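Local coordinates for preproptth (Bombyx mori, PDB 5AOQ), which probably acts as the neurohormone that times metamorphosis, its mature cystine-knot form pairing with a second copy and binding the receptor tyrosine kinase Torso, at residues E24-N29 / R33-R38; L75-E80 / W85-H90. The protein carries 1 engineered substitution. All blocks are in the same frame, centred on the assembly; numbering follows the deposited sequence.

Interaction 1. Residues E24-N29 / R33-R38; sequences EDLGEN and RFIETR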
ATOM      1  N   GLU D  24      -6.150  14.449   2.234  1.00 69.06           N
ATOM      2  CA  GLU D  24      -4.710  14.587   2.392  1.00 70.46           C
ATOM      3  C   GLU D  24      -4.015  13.944   1.196  1.00 72.21           C
ATOM      4  O   GLU D  24      -4.192  12.754   0.929  1.00 71.97           O
ATOM      5  CB  GLU D  24      -4.252  13.949   3.703  1.00 69.47           C
ATOM      6  CG  GLU D  24      -2.834  14.308   4.113  1.00 70.87           C
ATOM      7  CD  GLU D  24      -2.438  13.686   5.438  1.00 69.91           C
ATOM      8  OE1 GLU D  24      -3.304  13.059   6.085  1.00 68.08           O
ATOM      9  OE2 GLU D  24      -1.262  13.823   5.833  1.00 71.09           O
ATOM     10  N   ASP D  25      -3.234  14.743   0.477  1.00 80.71           N
ATOM     11  CA  ASP D  25      -2.614  14.304  -0.770  1.00 82.69           C
ATOM     12  C   ASP D  25      -1.435  13.359  -0.556  1.00 83.76           C
ATOM     13  O   ASP D  25      -1.343  12.320  -1.207  1.00 84.48           O
ATOM     14  CB  ASP D  25      -2.150  15.515  -1.579  1.00 84.61           C
ATOM     15  CG  ASP D  25      -1.820  15.163  -3.015  1.00 86.59           C
ATOM     16  OD1 ASP D  25      -0.675  14.739  -3.276  1.00 88.38           O
ATOM     17  OD2 ASP D  25      -2.706  15.306  -3.885  1.00 86.52           O
ATOM     18  N   LEU D  26      -0.520  13.742   0.332  1.00 73.36           N
ATOM     19  CA  LEU D  26       0.673  12.945   0.625  1.00 74.58           C
ATOM     20  C   LEU D  26       1.526  12.696  -0.618  1.00 77.29           C
ATOM     21  O   LEU D  26       2.413  11.840  -0.608  1.00 78.62           O
ATOM     22  CB  LEU D  26       0.291  11.601   1.256  1.00 73.11           C
ATOM     23  CG  LEU D  26      -0.375  11.637   2.631  1.00 70.65           C
ATOM     24  CD1 LEU D  26      -0.827  10.244   3.027  1.00 69.48           C
ATOM     25  CD2 LEU D  26       0.579  12.205   3.671  1.00 71.02           C
ATOM     26  N   GLY D  27       1.266  13.444  -1.687  1.00 70.32           N
ATOM     27  CA  GLY D  27       2.017  13.287  -2.917  1.00 73.02           C
ATOM     28  C   GLY D  27       1.718  11.975  -3.617  1.00 73.35           C
ATOM     29  O   GLY D  27       1.132  11.062  -3.036  1.00 71.66           O
ATOM     30  N   GLU D  28       2.124  11.888  -4.879  1.00 88.06           N
ATOM     31  CA  GLU D  28       1.887  10.698  -5.683  1.00 88.91           C
ATOM     32  C   GLU D  28       2.845   9.578  -5.278  1.00 90.15           C
ATOM     33  O   GLU D  28       2.671   8.425  -5.673  1.00 90.76           O
ATOM     34  CB  GLU D  28       2.039  11.029  -7.170  1.00 91.29           C
ATOM     35  CG  GLU D  28       1.518   9.956  -8.111  1.00 92.06           C
ATOM     36  CD  GLU D  28       1.519  10.405  -9.558  1.00 94.22           C
ATOM     37  OE1 GLU D  28       2.145  11.445  -9.859  1.00 95.54           O
ATOM     38  OE2 GLU D  28       0.892   9.724 -10.396  1.00 94.72           O
ATOM     39  N   ASN D  29       3.856   9.927  -4.488  1.00 95.85           N
ATOM     40  CA  ASN D  29       4.848   8.963  -4.029  1.00 97.22           C
ATOM     41  C   ASN D  29       4.274   7.951  -3.040  1.00 95.05           C
ATOM     42  O   ASN D  29       4.850   6.885  -2.827  1.00 96.21           O
ATOM     43  CB  ASN D  29       6.029   9.693  -3.386  1.00 98.37           C
ATOM     44  CG  ASN D  29       6.879  10.432  -4.401  1.00101.36           C
ATOM     45  OD1 ASN D  29       6.520  10.530  -5.575  1.00102.35           O
ATOM     46  ND2 ASN D  29       8.014  10.955  -3.954  1.00102.95           N
ATOM     47  N   ARG D  33      -2.483   7.379  -2.007  1.00 81.85           N
ATOM     48  CA  ARG D  33      -2.283   8.798  -2.268  1.00 82.09           C
ATOM     49  C   ARG D  33      -3.288   9.629  -1.482  1.00 79.66           C
ATOM     50  O   ARG D  33      -2.941  10.255  -0.481  1.00 78.83           O
ATOM     51  CB  ARG D  33      -2.405   9.095  -3.764  1.00 83.85           C
ATOM     52  CG  ARG D  33      -2.171  10.554  -4.120  1.00 84.43           C
ATOM     53  CD  ARG D  33      -2.166  10.771  -5.621  1.00 86.46           C
ATOM     54  NE  ARG D  33      -1.950  12.173  -5.969  1.00 87.16           N
ATOM     55  CZ  ARG D  33      -1.779  12.620  -7.210  1.00 89.13           C
ATOM     56  NH1 ARG D  33      -1.799  11.779  -8.235  1.00 90.62           N
ATOM     57  NH2 ARG D  33      -1.590  13.915  -7.427  1.00 89.78           N
ATOM     58  N   PHE D  34      -4.539   9.616  -1.924  1.00 75.17           N
ATOM     59  CA  PHE D  34      -5.575  10.412  -1.286  1.00 73.16           C
ATOM     60  C   PHE D  34      -6.033   9.778   0.023  1.00 71.16           C
ATOM     61  O   PHE D  34      -6.499   8.638   0.039  1.00 70.76           O
ATOM     62  CB  PHE D  34      -6.767  10.579  -2.227  1.00 73.02           C
ATOM     63  CG  PHE D  34      -6.413  11.186  -3.552  1.00 75.02           C
ATOM     64  CD1 PHE D  34      -6.304  12.559  -3.689  1.00 75.37           C
ATOM     65  CD2 PHE D  34      -6.181  10.385  -4.657  1.00 76.72           C
ATOM     66  CE1 PHE D  34      -5.980  13.123  -4.906  1.00 77.31           C
ATOM     67  CE2 PHE D  34      -5.855  10.943  -5.877  1.00 78.67           C
ATOM     68  CZ  PHE D  34      -5.753  12.315  -6.001  1.00 78.92           C
ATOM     69  N   ILE D  35      -5.894  10.525   1.115  1.00 56.69           N
ATOM     70  CA  ILE D  35      -6.320  10.063   2.434  1.00 54.83           C
ATOM     71  C   ILE D  35      -7.524  10.862   2.921  1.00 53.24           C
ATOM     72  O   ILE D  35      -7.579  12.081   2.760  1.00 53.55           O
ATOM     73  CB  ILE D  35      -5.167  10.169   3.468  1.00 54.97           C
ATOM     74  CG1 ILE D  35      -4.378   8.863   3.540  1.00 55.77           C
ATOM     75  CG2 ILE D  35      -5.688  10.499   4.869  1.00 53.08           C
ATOM     76  CD1 ILE D  35      -3.928   8.325   2.202  1.00 57.79           C
ATOM     77  N   GLU D  36      -8.481  10.158   3.518  1.00 51.74           N
ATOM     78  CA  GLU D  36      -9.678  10.783   4.068  1.00 50.34           C
ATOM     79  C   GLU D  36      -9.430  11.256   5.497  1.00 49.32           C
ATOM     80  O   GLU D  36      -9.053  10.465   6.363  1.00 48.71           O
ATOM     81  CB  GLU D  36     -10.854   9.803   4.025  1.00 49.43           C
ATOM     82  CG  GLU D  36     -12.157  10.359   4.578  1.00 48.18           C
ATOM     83  CD  GLU D  36     -13.305   9.374   4.462  1.00 47.57           C
ATOM     84  OE1 GLU D  36     -13.174   8.388   3.708  1.00 48.33           O
ATOM     85  OE2 GLU D  36     -14.340   9.585   5.128  1.00 46.52           O
ATOM     86  N   THR D  37      -9.640  12.549   5.735  1.00 49.32           N
ATOM     87  CA  THR D  37      -9.434  13.142   7.055  1.00 48.64           C
ATOM     88  C   THR D  37     -10.707  13.819   7.556  1.00 47.72           C
ATOM     89  O   THR D  37     -11.227  14.725   6.909  1.00 48.34           O
ATOM     90  CB  THR D  37      -8.289  14.177   7.031  1.00 49.99           C
ATOM     91  OG1 THR D  37      -7.091  13.558   6.547  1.00 51.09           O
ATOM     92  CG2 THR D  37      -8.036  14.747   8.423  1.00 49.48           C
ATOM     93  N   ARG D  38     -11.194  13.379   8.715  1.00 46.41           N
ATOM     94  CA  ARG D  38     -12.413  13.928   9.307  1.00 45.66           C
ATOM     95  C   ARG D  38     -12.087  14.800  10.515  1.00 45.61           C
ATOM     96  O   ARG D  38     -11.966  14.301  11.634  1.00 44.74           O
ATOM     97  CB  ARG D  38     -13.359  12.798   9.719  1.00 44.41           C
ATOM     98  CG  ARG D  38     -13.782  11.899   8.569  1.00 44.62           C
ATOM     99  CD  ARG D  38     -14.513  10.664   9.064  1.00 43.60           C
ATOM    100  NE  ARG D  38     -14.882   9.770   7.972  1.00 44.05           N
ATOM    101  CZ  ARG D  38     -15.431   8.570   8.136  1.00 43.59           C
ATOM    102  NH1 ARG D  38     -15.680   8.109   9.356  1.00 42.58           N
ATOM    103  NH2 ARG D  38     -15.729   7.828   7.080  1.00 44.29           N
TER
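R33, E24 and I35 carry most of the surface buried here. E24 and I35 form an antiparallel, hydrogen-bonded pair: E24 N gives its hydrogen to I35 O at 2.8 Å and I35 N returns the bond to E24 O at 2.8 Å. Their side chains stand side by side on one face of the ribbon, where the carboxylate of E24 passes I35 to reach H90 of strand 86-97 in a probable hydrogen bond. L26 crosses I35 obliquely on that face, CD1 to CD1 at 3.7 Å, and both reach toward strand 55-65.

R33 runs alongside the turn. With CG anti to the backbone N (chi1 -178°) and the chain extended to NE, its CG lies 3.5 Å from G27 O and its guanidinium comes between two residues: CB of E28 over one face and CZ of F34 over the opposite one, both off-centre. D25 OD2 sits at the edge of the guanidinium, in a long salt bridge of 3.8 Å to R33 NE, the two planes 80° apart. A weak bond from G27 N to D25 OD1 ties the same carboxylate into the turn. Beyond F34, H202 of Torso stacks on the ring, which places this end of the hairpin at the receptor. The arrangement is that of a beta-hairpin, one of the two in this cystine-knot hormone, closed by a long connecting loop.

Interaction 2. Residues L75-E80 / W85-H90; sequences LEIPNE and WVAESH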
ATOM      1  N   LEU D  75       7.786  -0.684  10.430  1.00 95.88           N
ATOM      2  CA  LEU D  75       7.214  -1.398  11.564  1.00 95.50           C
ATOM      3  C   LEU D  75       7.282  -2.898  11.308  1.00 92.42           C
ATOM      4  O   LEU D  75       7.859  -3.648  12.096  1.00 93.90           O
ATOM      5  CB  LEU D  75       5.769  -0.961  11.812  1.00 94.62           C
ATOM      6  CG  LEU D  75       5.537   0.546  11.947  1.00 97.53           C
ATOM      7  CD1 LEU D  75       4.093   0.823  12.333  1.00 96.17           C
ATOM      8  CD2 LEU D  75       6.492   1.172  12.955  1.00103.38           C
ATOM      9  N   GLU D  76       6.700  -3.326  10.192  1.00 69.08           N
ATOM     10  CA  GLU D  76       6.708  -4.730   9.801  1.00 67.43           C
ATOM     11  C   GLU D  76       6.167  -4.887   8.387  1.00 64.88           C
ATOM     12  O   GLU D  76       4.976  -4.684   8.146  1.00 63.06           O
ATOM     13  CB  GLU D  76       5.874  -5.572  10.769  1.00 67.07           C
ATOM     14  CG  GLU D  76       6.033  -7.074  10.585  1.00 66.61           C
ATOM     15  CD  GLU D  76       7.392  -7.585  11.028  1.00 69.37           C
ATOM     16  OE1 GLU D  76       8.132  -6.828  11.692  1.00 71.58           O
ATOM     17  OE2 GLU D  76       7.719  -8.748  10.714  1.00 69.79           O
ATOM     18  N   ILE D  77       7.045  -5.246   7.457  1.00 65.21           N
ATOM     19  CA  ILE D  77       6.650  -5.489   6.074  1.00 63.45           C
ATOM     20  C   ILE D  77       7.412  -6.686   5.515  1.00 64.28           C
ATOM     21  O   ILE D  77       8.524  -6.974   5.956  1.00 66.63           O
ATOM     22  CB  ILE D  77       6.905  -4.259   5.183  1.00 64.02           C
ATOM     23  CG1 ILE D  77       8.326  -3.732   5.400  1.00 66.99           C
ATOM     24  CG2 ILE D  77       5.886  -3.174   5.490  1.00 63.42           C
ATOM     25  CD1 ILE D  77       8.716  -2.586   4.485  1.00 68.33           C
ATOM     26  N   PRO D  78       6.811  -7.392   4.543  1.00 68.88           N
ATOM     27  CA  PRO D  78       7.472  -8.554   3.936  1.00 70.31           C
ATOM     28  C   PRO D  78       8.799  -8.181   3.282  1.00 70.79           C
ATOM     29  O   PRO D  78       8.922  -7.102   2.701  1.00 70.30           O
ATOM     30  CB  PRO D  78       6.454  -9.042   2.898  1.00 69.17           C
ATOM     31  CG  PRO D  78       5.527  -7.897   2.679  1.00 66.17           C
ATOM     32  CD  PRO D  78       5.481  -7.146   3.961  1.00 66.75           C
ATOM     33  N   ASN D  79       9.778  -9.075   3.379  1.00 96.47           N
ATOM     34  CA  ASN D  79      11.134  -8.791   2.925  1.00 97.36           C
ATOM     35  C   ASN D  79      11.242  -8.579   1.417  1.00 97.03           C
ATOM     36  O   ASN D  79      12.292  -8.170   0.919  1.00 98.05           O
ATOM     37  CB  ASN D  79      12.070  -9.920   3.358  1.00 99.22           C
ATOM     38  CG  ASN D  79      12.261  -9.970   4.863  1.00 99.91           C
ATOM     39  OD1 ASN D  79      11.515  -9.341   5.614  1.00 99.01           O
ATOM     40  ND2 ASN D  79      13.261 -10.719   5.310  1.00101.72           N
ATOM     41  N   GLU D  80      10.165  -8.858   0.691  1.00 71.31           N
ATOM     42  CA  GLU D  80      10.107  -8.521  -0.727  1.00 71.87           C
ATOM     43  C   GLU D  80       9.977  -7.011  -0.907  1.00 70.91           C
ATOM     44  O   GLU D  80      10.226  -6.488  -1.995  1.00 72.34           O
ATOM     45  CB  GLU D  80       8.935  -9.227  -1.414  1.00 70.10           C
ATOM     46  CG  GLU D  80       9.135 -10.720  -1.628  1.00 72.36           C
ATOM     47  CD  GLU D  80       8.024 -11.346  -2.456  1.00 71.27           C
ATOM     48  OE1 GLU D  80       7.170 -10.598  -2.976  1.00 68.86           O
ATOM     49  OE2 GLU D  80       8.007 -12.589  -2.587  1.00 73.28           O
ATOM     50  N   TRP D  85      11.054  -0.001  -0.450  1.00 89.38           N
ATOM     51  CA  TRP D  85       9.865   0.511   0.233  1.00 90.00           C
ATOM     52  C   TRP D  85       9.980   0.443   1.754  1.00 89.54           C
ATOM     53  O   TRP D  85      10.726  -0.371   2.298  1.00 88.94           O
ATOM     54  CB  TRP D  85       8.625  -0.269  -0.213  1.00 90.89           C
ATOM     55  CG  TRP D  85       8.335  -0.181  -1.680  1.00 91.64           C
ATOM     56  CD1 TRP D  85       8.881  -0.944  -2.670  1.00 91.52           C
ATOM     57  CD2 TRP D  85       7.419   0.713  -2.322  1.00 92.79           C
ATOM     58  NE1 TRP D  85       8.364  -0.578  -3.889  1.00 92.48           N
ATOM     59  CE2 TRP D  85       7.465   0.439  -3.703  1.00 93.33           C
ATOM     60  CE3 TRP D  85       6.566   1.720  -1.863  1.00 93.56           C
ATOM     61  CZ2 TRP D  85       6.692   1.135  -4.629  1.00 94.67           C
ATOM     62  CZ3 TRP D  85       5.800   2.412  -2.784  1.00 94.93           C
ATOM     63  CH2 TRP D  85       5.867   2.115  -4.150  1.00 95.50           C
ATOM     64  N   VAL D  86       9.227   1.309   2.426  1.00 57.06           N
ATOM     65  CA  VAL D  86       9.120   1.304   3.882  1.00 56.79           C
ATOM     66  C   VAL D  86       7.733   1.730   4.334  1.00 57.57           C
ATOM     67  O   VAL D  86       7.210   2.755   3.893  1.00 58.29           O
ATOM     68  CB  VAL D  86      10.163   2.232   4.547  1.00 56.37           C
ATOM     69  CG1 VAL D  86       9.883   2.412   6.043  1.00 56.33           C
ATOM     70  CG2 VAL D  86      11.556   1.701   4.329  1.00 55.68           C
ATOM     71  N   ALA D  87       7.152   0.933   5.227  1.00 58.02           N
ATOM     72  CA  ALA D  87       5.840   1.221   5.789  1.00 58.76           C
ATOM     73  C   ALA D  87       5.987   2.045   7.059  1.00 58.50           C
ATOM     74  O   ALA D  87       6.784   1.713   7.936  1.00 57.79           O
ATOM     75  CB  ALA D  87       5.091  -0.067   6.078  1.00 59.05           C
ATOM     76  N   GLU D  88       5.210   3.119   7.149  1.00 85.79           N
ATOM     77  CA  GLU D  88       5.230   3.987   8.316  1.00 85.77           C
ATOM     78  C   GLU D  88       3.812   4.302   8.766  1.00 86.67           C
ATOM     79  O   GLU D  88       2.889   4.389   7.951  1.00 87.61           O
ATOM     80  CB  GLU D  88       5.996   5.279   8.022  1.00 85.97           C
ATOM     81  CG  GLU D  88       5.396   6.135   6.917  1.00 87.08           C
ATOM     82  CD  GLU D  88       6.117   7.460   6.759  1.00 87.52           C
ATOM     83  OE1 GLU D  88       7.242   7.466   6.215  1.00 87.04           O
ATOM     84  OE2 GLU D  88       5.560   8.495   7.180  1.00 88.49           O
ATOM     85  N   SER D  89       3.655   4.470  10.074  1.00 69.18           N
ATOM     86  CA  SER D  89       2.366   4.799  10.665  1.00 69.99           C
ATOM     87  C   SER D  89       2.027   6.264  10.437  1.00 71.01           C
ATOM     88  O   SER D  89       2.914   7.113  10.346  1.00 70.94           O
ATOM     89  CB  SER D  89       2.372   4.487  12.163  1.00 69.45           C
ATOM     90  OG  SER D  89       1.149   4.869  12.766  1.00 70.23           O
ATOM     91  N   HIS D  90       0.733   6.547  10.340  1.00 77.61           N
ATOM     92  CA  HIS D  90       0.250   7.895  10.080  1.00 78.94           C
ATOM     93  C   HIS D  90      -1.058   8.143  10.825  1.00 79.89           C
ATOM     94  O   HIS D  90      -2.118   7.696  10.384  1.00 80.75           O
ATOM     95  CB  HIS D  90       0.055   8.106   8.579  1.00 79.90           C
ATOM     96  CG  HIS D  90      -0.127   9.539   8.185  1.00 81.36           C
ATOM     97  ND1 HIS D  90       0.751  10.532   8.561  1.00 81.30           N
ATOM     98  CD2 HIS D  90      -1.084  10.145   7.443  1.00 83.15           C
ATOM     99  CE1 HIS D  90       0.341  11.688   8.071  1.00 82.99           C
ATOM    100  NE2 HIS D  90      -0.770  11.481   7.387  1.00 84.14           N
TER
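The long loop between the two strands of the second hairpin, 55-65 and 86-97, folds back over the start of its returning strand, and I77 and A87 bury the most surface in the contact. The CG2 methyl of I77 meets CB of A87, while its longer branch, through CG1, points down onto the strand backbone and brings CD1 to 3.7 Å from W85 O. The two branches thus rest on neighbouring parts of the strand, one on the A87 methyl and one on the backbone between W85 and A87. This follows from chi1 of 49°, which sets CG1 between the backbone N and the carbonyl carbon and turns CG2 beside the N, so that both branches can reach the strand.

L75 makes a looser second contact farther along. Its CB does not point straight at the strand, but the end of the side chain swings nearer and CD1 lies 4.1 Å from CB of S89. Between these two apolar contacts L75 N lies 3.6 Å from A87 O. No hydrogen bond joins the segments, so the loop lies on the strand by van der Waals contact and does not add a strand to the sheet.

I77 also packs on V31 of the second subunit, and the W85 ring makes a cation-pi contact with K82 of that subunit. Within the hairpin, V86 and E88 of strand 86-97 are hydrogen-bonded through their backbones to K65 and I63 of strand 55-65, and A87 also touches L64 there.

Interaction 1 closes before interaction 2 opens along the chain, and their centres lie about 18 Å apart. Each belongs to one of the two antiparallel hairpins, 20-24 with 35-39 and 55-65 with 86-97, which lie side by side in the elongated cystine-knot subunit. The joint between the hairpins is where they meet, with E24 OE2 2.9 Å from H90 NE2 and L26 packed on the same imidazole. Residues of both lie beside Torso, F34 in interaction 1 and E76 in interaction 2 each meeting H202 of the receptor. Both regions therefore contribute to the dimer and to the receptor surface, interaction 1 meeting the second subunit through strand 35-39 and interaction 2 through the loop and W85.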